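Local coordinates for chlamydomonas reinhardtii THB1 (PDB 6CII), which binds one heme as a group I truncated (2-on-2) hemoglobin, holds cyanide in its distal pocket here, and probably binds oxygen, at residues L97-L101 against K111-M115; S9-M14 against T58-G63. The contacts are given in a common frame with arbitrary orientation. Where two conformers were deposited one is given. Residues are numbered along the deposited sequence.

Interaction 1: L97-L101 against K111-M115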
ATOM      1  N   LEU A  97       4.277   4.743  -3.881  1.00  9.78           N
ATOM      2  CA  LEU A  97       4.131   4.966  -2.447  1.00 11.48           C
ATOM      3  C   LEU A  97       5.355   5.674  -1.890  1.00 11.48           C
ATOM      4  O   LEU A  97       5.236   6.559  -1.041  1.00 10.80           O
ATOM      5  CB  LEU A  97       3.905   3.657  -1.710  1.00 11.67           C
ATOM      6  CG  LEU A  97       3.667   3.811  -0.200  1.00 15.23           C
ATOM      7  CD1 LEU A  97       2.453   4.712   0.085  1.00 15.65           C
ATOM      8  CD2 LEU A  97       3.512   2.444   0.503  1.00 15.35           C
ATOM      9  N   ASP A  98       6.538   5.292  -2.347  1.00 11.11           N
ATOM     10  CA  ASP A  98       7.737   5.946  -1.835  1.00 13.19           C
ATOM     11  C   ASP A  98       7.709   7.427  -2.173  1.00 10.41           C
ATOM     12  O   ASP A  98       7.932   8.272  -1.302  1.00  9.48           O
ATOM     13  CB  ASP A  98       8.990   5.291  -2.404  1.00 10.65           C
ATOM     14  CG  ASP A  98      10.256   5.982  -1.910  1.00 17.21           C
ATOM     15  OD1 ASP A  98      10.724   5.652  -0.816  1.00 24.69           O
ATOM     16  OD2 ASP A  98      10.760   6.881  -2.599  1.00 23.66           O
ATOM     17  N   SER A  99       7.388   7.758  -3.429  1.00 13.83           N
ATOM     18  CA  SER A  99       7.295   9.159  -3.849  1.00 11.81           C
ATOM     19  C   SER A  99       6.217   9.908  -3.080  1.00 11.42           C
ATOM     20  O   SER A  99       6.382  11.092  -2.761  1.00 10.76           O
ATOM     21  CB  SER A  99       7.011   9.229  -5.351  1.00 13.33           C
ATOM     22  OG  SER A  99       8.163   8.834  -6.088  1.00 21.00           O
ATOM     23  N   THR A 100       5.089   9.240  -2.799  1.00  9.61           N
ATOM     24  CA  THR A 100       4.034   9.859  -2.000  1.00  7.48           C
ATOM     25  C   THR A 100       4.528  10.198  -0.605  1.00  8.84           C
ATOM     26  O   THR A 100       4.274  11.297  -0.087  1.00 11.92           O
ATOM     27  CB  THR A 100       2.839   8.916  -1.907  1.00 14.05           C
ATOM     28  OG1 THR A 100       2.257   8.745  -3.206  1.00 11.51           O
ATOM     29  CG2 THR A 100       1.814   9.437  -0.903  1.00 12.20           C
ATOM     30  N   LEU A 101       5.191   9.235   0.047  1.00  9.89           N
ATOM     31  CA  LEU A 101       5.660   9.481   1.406  1.00 11.18           C
ATOM     32  C   LEU A 101       6.694  10.595   1.420  1.00 12.72           C
ATOM     33  O   LEU A 101       6.715  11.425   2.338  1.00 13.13           O
ATOM     34  CB  LEU A 101       6.233   8.194   1.979  1.00  8.63           C
ATOM     35  CG  LEU A 101       5.213   7.087   2.221  1.00 12.37           C
ATOM     36  CD1 LEU A 101       5.954   5.842   2.754  1.00 10.66           C
ATOM     37  CD2 LEU A 101       4.105   7.526   3.166  1.00 16.19           C
ATOM     38  N   LYS A 111      10.338   6.593   6.274  1.00  8.67           N
ATOM     39  CA  LYS A 111      10.032   6.161   4.913  1.00 10.73           C
ATOM     40  C   LYS A 111      10.739   4.845   4.569  1.00  9.03           C
ATOM     41  O   LYS A 111      10.139   3.952   3.975  1.00 10.69           O
ATOM     42  CB  LYS A 111      10.401   7.263   3.915  1.00 11.93           C
ATOM     43  CG  LYS A 111       9.971   6.921   2.479  1.00 10.31           C
ATOM     44  CD  LYS A 111      10.172   8.143   1.526  1.00 12.16           C
ATOM     45  CE  LYS A 111      11.627   8.557   1.424  1.00 19.74           C
ATOM     46  NZ  LYS A 111      12.337   7.621   0.538  1.00 23.28           N
ATOM     47  N   ALA A 112      12.020   4.695   4.964  1.00  9.29           N
ATOM     48  CA  ALA A 112      12.739   3.465   4.664  1.00 10.07           C
ATOM     49  C   ALA A 112      12.097   2.284   5.360  1.00  8.76           C
ATOM     50  O   ALA A 112      11.966   1.203   4.773  1.00 10.85           O
ATOM     51  CB  ALA A 112      14.205   3.585   5.093  1.00 11.74           C
ATOM     52  N   GLU A 113      11.699   2.469   6.621  1.00  8.84           N
ATOM     53  CA  GLU A 113      11.047   1.386   7.345  1.00  9.38           C
ATOM     54  C   GLU A 113       9.752   0.987   6.649  1.00  9.30           C
ATOM     55  O   GLU A 113       9.482  -0.201   6.429  1.00 11.10           O
ATOM     56  CB  GLU A 113      10.766   1.805   8.786  1.00 10.75           C
ATOM     57  CG  GLU A 113      10.224   0.618   9.577  1.00 12.67           C
ATOM     58  CD  GLU A 113      10.114   0.871  11.072  1.00 16.09           C
ATOM     59  OE1 GLU A 113      10.544   1.944  11.536  1.00 17.27           O
ATOM     60  OE2 GLU A 113       9.597  -0.030  11.768  1.00 30.38           O
ATOM     61  N   ALA A 114       8.922   1.983   6.327  1.00  8.38           N
ATOM     62  CA  ALA A 114       7.647   1.704   5.677  1.00  9.13           C
ATOM     63  C   ALA A 114       7.870   0.974   4.367  1.00 11.53           C
ATOM     64  O   ALA A 114       7.180  -0.009   4.057  1.00 12.45           O
ATOM     65  CB  ALA A 114       6.883   3.018   5.453  1.00 10.14           C
ATOM     66  N   MET A 115       8.858   1.413   3.598  1.00 10.13           N
ATOM     67  CA  MET A 115       9.022   0.808   2.287  1.00  8.45           C
ATOM     68  C   MET A 115       9.622  -0.584   2.399  1.00 13.74           C
ATOM     69  O   MET A 115       9.353  -1.437   1.549  1.00 13.49           O
ATOM     70  CB  MET A 115       9.870   1.715   1.395  1.00 10.74           C
ATOM     71  CG  MET A 115       9.183   3.018   1.013  1.00 12.60           C
ATOM     72  SD  MET A 115       7.485   2.891   0.381  1.00 16.37           S
ATOM     73  CE  MET A 115       7.733   1.683  -0.939  1.00 15.66           C
TER
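M115 lays its thioether against L97 and L101 of the neighbouring helix, with SD 4.0 Å from CG of L97 and 4.1 Å from CD1 of L101. This is the antiparallel G/H helix pair of the globin fold, one of the two pairs stacked in the 2-on-2 sandwich of truncated hemoglobins. The short segments run at 155° to each other, their axes 10.4 Å apart at closest approach. That spacing suits side chains of mixed size: the long, flexible methionine reaches both leucines, one turn apart on the facing helix, while the small A114 meets L101 with CB 4.0 Å from CD1. L97 also touches F27 of helix 16-33, joining the pair to the helix beside it. Beside the apolar contacts lies a polar one. K111 spends its aliphatic chain on the apolar seam, CD lying 4.0 Å from CB of L101, and then bends through p rotamers at chi3 and chi4 to bring its ammonium group to the partly exposed D98. The resulting salt bridge runs alongside the interface, with K111 NZ donating to D98 OD1 at 2.9 Å.

Interaction 2: S9-M14 against T58-G63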
ATOM      1  N   SER A   9       4.915   2.691  17.556  1.00 14.35           N
ATOM      2  CA  SER A   9       4.848   2.012  16.273  1.00 12.91           C
ATOM      3  C   SER A   9       5.231   2.959  15.155  1.00 14.53           C
ATOM      4  O   SER A   9       5.188   4.189  15.289  1.00 13.96           O
ATOM      5  CB  SER A   9       3.437   1.495  15.989  1.00 14.59           C
ATOM      6  OG  SER A   9       2.530   2.584  15.871  1.00 13.38           O
ATOM      7  N   LEU A  10       5.610   2.360  14.026  1.00 12.72           N
ATOM      8  CA  LEU A  10       5.900   3.146  12.831  1.00 11.85           C
ATOM      9  C   LEU A  10       4.694   3.980  12.448  1.00 14.03           C
ATOM     10  O   LEU A  10       4.812   5.170  12.166  1.00 12.74           O
ATOM     11  CB  LEU A  10       6.289   2.221  11.687  1.00 11.68           C
ATOM     12  CG  LEU A  10       6.385   2.899  10.319  1.00 12.61           C
ATOM     13  CD1 LEU A  10       7.532   3.923  10.301  1.00 15.09           C
ATOM     14  CD2 LEU A  10       6.547   1.849   9.201  1.00 13.54           C
ATOM     15  N   TYR A  11       3.520   3.352  12.446  1.00 11.76           N
ATOM     16  CA  TYR A  11       2.260   4.046  12.210  1.00 10.62           C
ATOM     17  C   TYR A  11       2.127   5.299  13.057  1.00 11.70           C
ATOM     18  O   TYR A  11       1.877   6.384  12.534  1.00 11.75           O
ATOM     19  CB  TYR A  11       1.130   3.081  12.524  1.00 13.31           C
ATOM     20  CG  TYR A  11      -0.266   3.636  12.405  1.00 11.18           C
ATOM     21  CD1 TYR A  11      -0.991   3.988  13.555  1.00  8.28           C
ATOM     22  CD2 TYR A  11      -0.885   3.746  11.170  1.00  8.96           C
ATOM     23  CE1 TYR A  11      -2.299   4.447  13.448  1.00 11.77           C
ATOM     24  CE2 TYR A  11      -2.199   4.202  11.053  1.00  9.03           C
ATOM     25  CZ  TYR A  11      -2.887   4.556  12.201  1.00 11.53           C
ATOM     26  OH  TYR A  11      -4.199   4.973  12.131  1.00 10.96           O
ATOM     27  N   SER A  12       2.275   5.168  14.384  1.00 12.31           N
ATOM     28  CA  SER A  12       2.127   6.341  15.234  0.68 13.92           C
ATOM     29  C   SER A  12       3.202   7.375  14.948  1.00 12.46           C
ATOM     30  O   SER A  12       2.911   8.581  14.899  1.00 13.36           O
ATOM     31  CB  SER A  12       2.139   5.929  16.702  0.68 12.87           C
ATOM     32  OG  SER A  12       1.023   5.101  16.917  0.68 14.55           O
ATOM     33  N   ARG A  13       4.444   6.925  14.738  1.00 11.84           N
ATOM     34  CA  ARG A  13       5.559   7.851  14.548  1.00 13.71           C
ATOM     35  C   ARG A  13       5.437   8.624  13.246  1.00 14.51           C
ATOM     36  O   ARG A  13       5.901   9.767  13.150  1.00 15.57           O
ATOM     37  CB  ARG A  13       6.864   7.078  14.610  1.00 11.79           C
ATOM     38  CG  ARG A  13       7.193   6.578  16.045  1.00 13.41           C
ATOM     39  CD  ARG A  13       8.498   5.772  16.143  1.00 16.06           C
ATOM     40  NE  ARG A  13       8.392   4.423  15.589  1.00 20.18           N
ATOM     41  CZ  ARG A  13       9.065   4.010  14.513  1.00 22.17           C
ATOM     42  NH1 ARG A  13       9.902   4.837  13.910  1.00 22.92           N
ATOM     43  NH2 ARG A  13       8.931   2.775  14.057  1.00 23.51           N
ATOM     44  N   MET A  14       4.817   8.025  12.235  1.00 14.78           N
ATOM     45  CA  MET A  14       4.684   8.750  10.983  0.55 14.80           C
ATOM     46  C   MET A  14       3.488   9.694  10.979  1.00 16.23           C
ATOM     47  O   MET A  14       3.287  10.403   9.988  1.00 18.81           O
ATOM     48  CB  MET A  14       4.618   7.759   9.804  0.55 15.76           C
ATOM     49  CG  MET A  14       3.387   6.870   9.746  0.55 13.51           C
ATOM     50  SD  MET A  14       3.576   5.469   8.586  0.55 18.44           S
ATOM     51  CE  MET A  14       4.542   6.247   7.277  0.55 19.23           C
ATOM     52  N   THR A  58      -2.283   0.318   7.839  1.00 11.82           N
ATOM     53  CA  THR A  58      -2.354   0.553   9.280  1.00 10.85           C
ATOM     54  C   THR A  58      -1.877  -0.675  10.050  1.00 12.20           C
ATOM     55  O   THR A  58      -1.086  -0.564  10.999  1.00 12.18           O
ATOM     56  CB  THR A  58      -3.794   0.900   9.641  1.00  7.53           C
ATOM     57  OG1 THR A  58      -4.174   2.131   9.006  1.00 12.13           O
ATOM     58  CG2 THR A  58      -3.940   1.051  11.141  1.00 10.96           C
ATOM     59  N   TYR A  59      -2.339  -1.852   9.629  1.00 11.58           N
ATOM     60  CA  TYR A  59      -1.927  -3.110  10.253  1.00 14.76           C
ATOM     61  C   TYR A  59      -0.423  -3.349  10.115  1.00 15.74           C
ATOM     62  O   TYR A  59       0.263  -3.599  11.116  1.00 14.75           O
ATOM     63  CB  TYR A  59      -2.720  -4.270   9.646  1.00 13.68           C
ATOM     64  CG  TYR A  59      -2.177  -5.621  10.043  1.00 16.26           C
ATOM     65  CD1 TYR A  59      -2.248  -6.047  11.357  1.00 23.28           C
ATOM     66  CD2 TYR A  59      -1.549  -6.434   9.114  1.00 18.42           C
ATOM     67  CE1 TYR A  59      -1.749  -7.271  11.739  1.00 28.06           C
ATOM     68  CE2 TYR A  59      -1.038  -7.680   9.491  1.00 24.95           C
ATOM     69  CZ  TYR A  59      -1.144  -8.081  10.802  1.00 30.93           C
ATOM     70  OH  TYR A  59      -0.635  -9.301  11.190  1.00 45.75           O
ATOM     71  N   VAL A  60       0.118  -3.299   8.890  1.00 13.75           N
ATOM     72  CA  VAL A  60       1.527  -3.687   8.759  1.00 12.24           C
ATOM     73  C   VAL A  60       2.466  -2.627   9.311  1.00 10.14           C
ATOM     74  O   VAL A  60       3.622  -2.944   9.621  1.00 13.42           O
ATOM     75  CB  VAL A  60       1.934  -4.024   7.314  1.00 14.74           C
ATOM     76  CG1 VAL A  60       1.127  -5.246   6.833  1.00 16.86           C
ATOM     77  CG2 VAL A  60       1.779  -2.809   6.380  1.00 11.22           C
ATOM     78  N   PHE A  61       2.023  -1.374   9.440  1.00 12.46           N
ATOM     79  CA  PHE A  61       2.833  -0.364  10.112  1.00 11.29           C
ATOM     80  C   PHE A  61       2.659  -0.407  11.629  1.00 13.09           C
ATOM     81  O   PHE A  61       3.202   0.451  12.318  1.00 11.97           O
ATOM     82  CB  PHE A  61       2.517   1.048   9.577  1.00 10.49           C
ATOM     83  CG  PHE A  61       2.828   1.236   8.080  1.00 10.88           C
ATOM     84  CD1 PHE A  61       3.682   0.375   7.404  1.00 10.20           C
ATOM     85  CD2 PHE A  61       2.272   2.294   7.371  1.00 10.79           C
ATOM     86  CE1 PHE A  61       3.943   0.556   6.058  1.00 12.12           C
ATOM     87  CE2 PHE A  61       2.552   2.477   6.010  1.00 11.02           C
ATOM     88  CZ  PHE A  61       3.381   1.586   5.367  1.00 10.26           C
ATOM     89  N   GLY A  62       1.926  -1.391  12.156  1.00 13.26           N
ATOM     90  CA  GLY A  62       1.810  -1.579  13.596  1.00 14.64           C
ATOM     91  C   GLY A  62       0.721  -0.786  14.287  1.00 16.05           C
ATOM     92  O   GLY A  62       0.768  -0.643  15.514  1.00 19.77           O
ATOM     93  N   GLY A  63      -0.240  -0.260  13.550  1.00 13.91           N
ATOM     94  CA  GLY A  63      -1.288   0.588  14.096  1.00 14.80           C
ATOM     95  C   GLY A  63      -2.573  -0.107  14.451  1.00 18.27           C
ATOM     96  O   GLY A  63      -3.494   0.543  14.959  1.00 23.59           O
TER
HETATM   97  O   HOH W   1       0.448   1.683  17.383  1.00 25.23           O
HETATM   98  O   HOH W   2       5.836  -0.507  14.028  1.00 16.36           O
HETATM   99  O   HOH W   3      -5.342   4.440   9.858  1.00 14.21           O
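S9 caps the short helix 10-13: its OG accepts from S12 N at 3.0 Å, and water 1 joins that OG to the carbonyl O of G62. L10 follows with CD2 3.7 Å from CD1 of F61, while water 2 links its amide to F61 O. Y11 makes the direct backbone bond, its N donating to F61 O at 2.9 Å; T58 CG2 lies over one face of its ring in a CH-pi contact, and water 3 joins the phenol OH to T58 OG1, which also bonds V54. M14 completes the row with a Met-aromatic contact, SD 3.6 Å from F61 CD2. Segment 58-63 ends helix 46-60 in a Schellman motif, where G62 takes positive phi, and at G63 a CB would clash with Y11 CD1, so glycine suits both places, consistent with the Gly-Gly motif of group I truncated hemoglobins. The short A helix thus docks on the end of the E helix, with Y11 and T58 touching V20 of helix 16-33 and L10 packing on I117 of helix 108-126.

Overall arrangement
Interaction 1 is the more buried of the two, joining helices 87-103 and 108-126 side by side, whereas interaction 2 lies farther from the chain centre and joins a short helix to a helix end. Their chemistry follows: antiparallel helix packing relies on side chains, apolar with one salt bridge alongside, while the turn after helix 46-60 offers glycines and carbonyls past the helix end that can accept, so a backbone hydrogen bond and bridging waters enter. The two contacts meet on helix 108-126. A114 CA lies 3.7 Å from L10 CD2. A114 CB lies 3.8 Å from F61 CZ. Nearer the surface, partly exposed E113 and exposed R13 join helix 108-126 to helix 10-13 by a salt bridge, E113 OE1 to R13 NH2 3.1 Å.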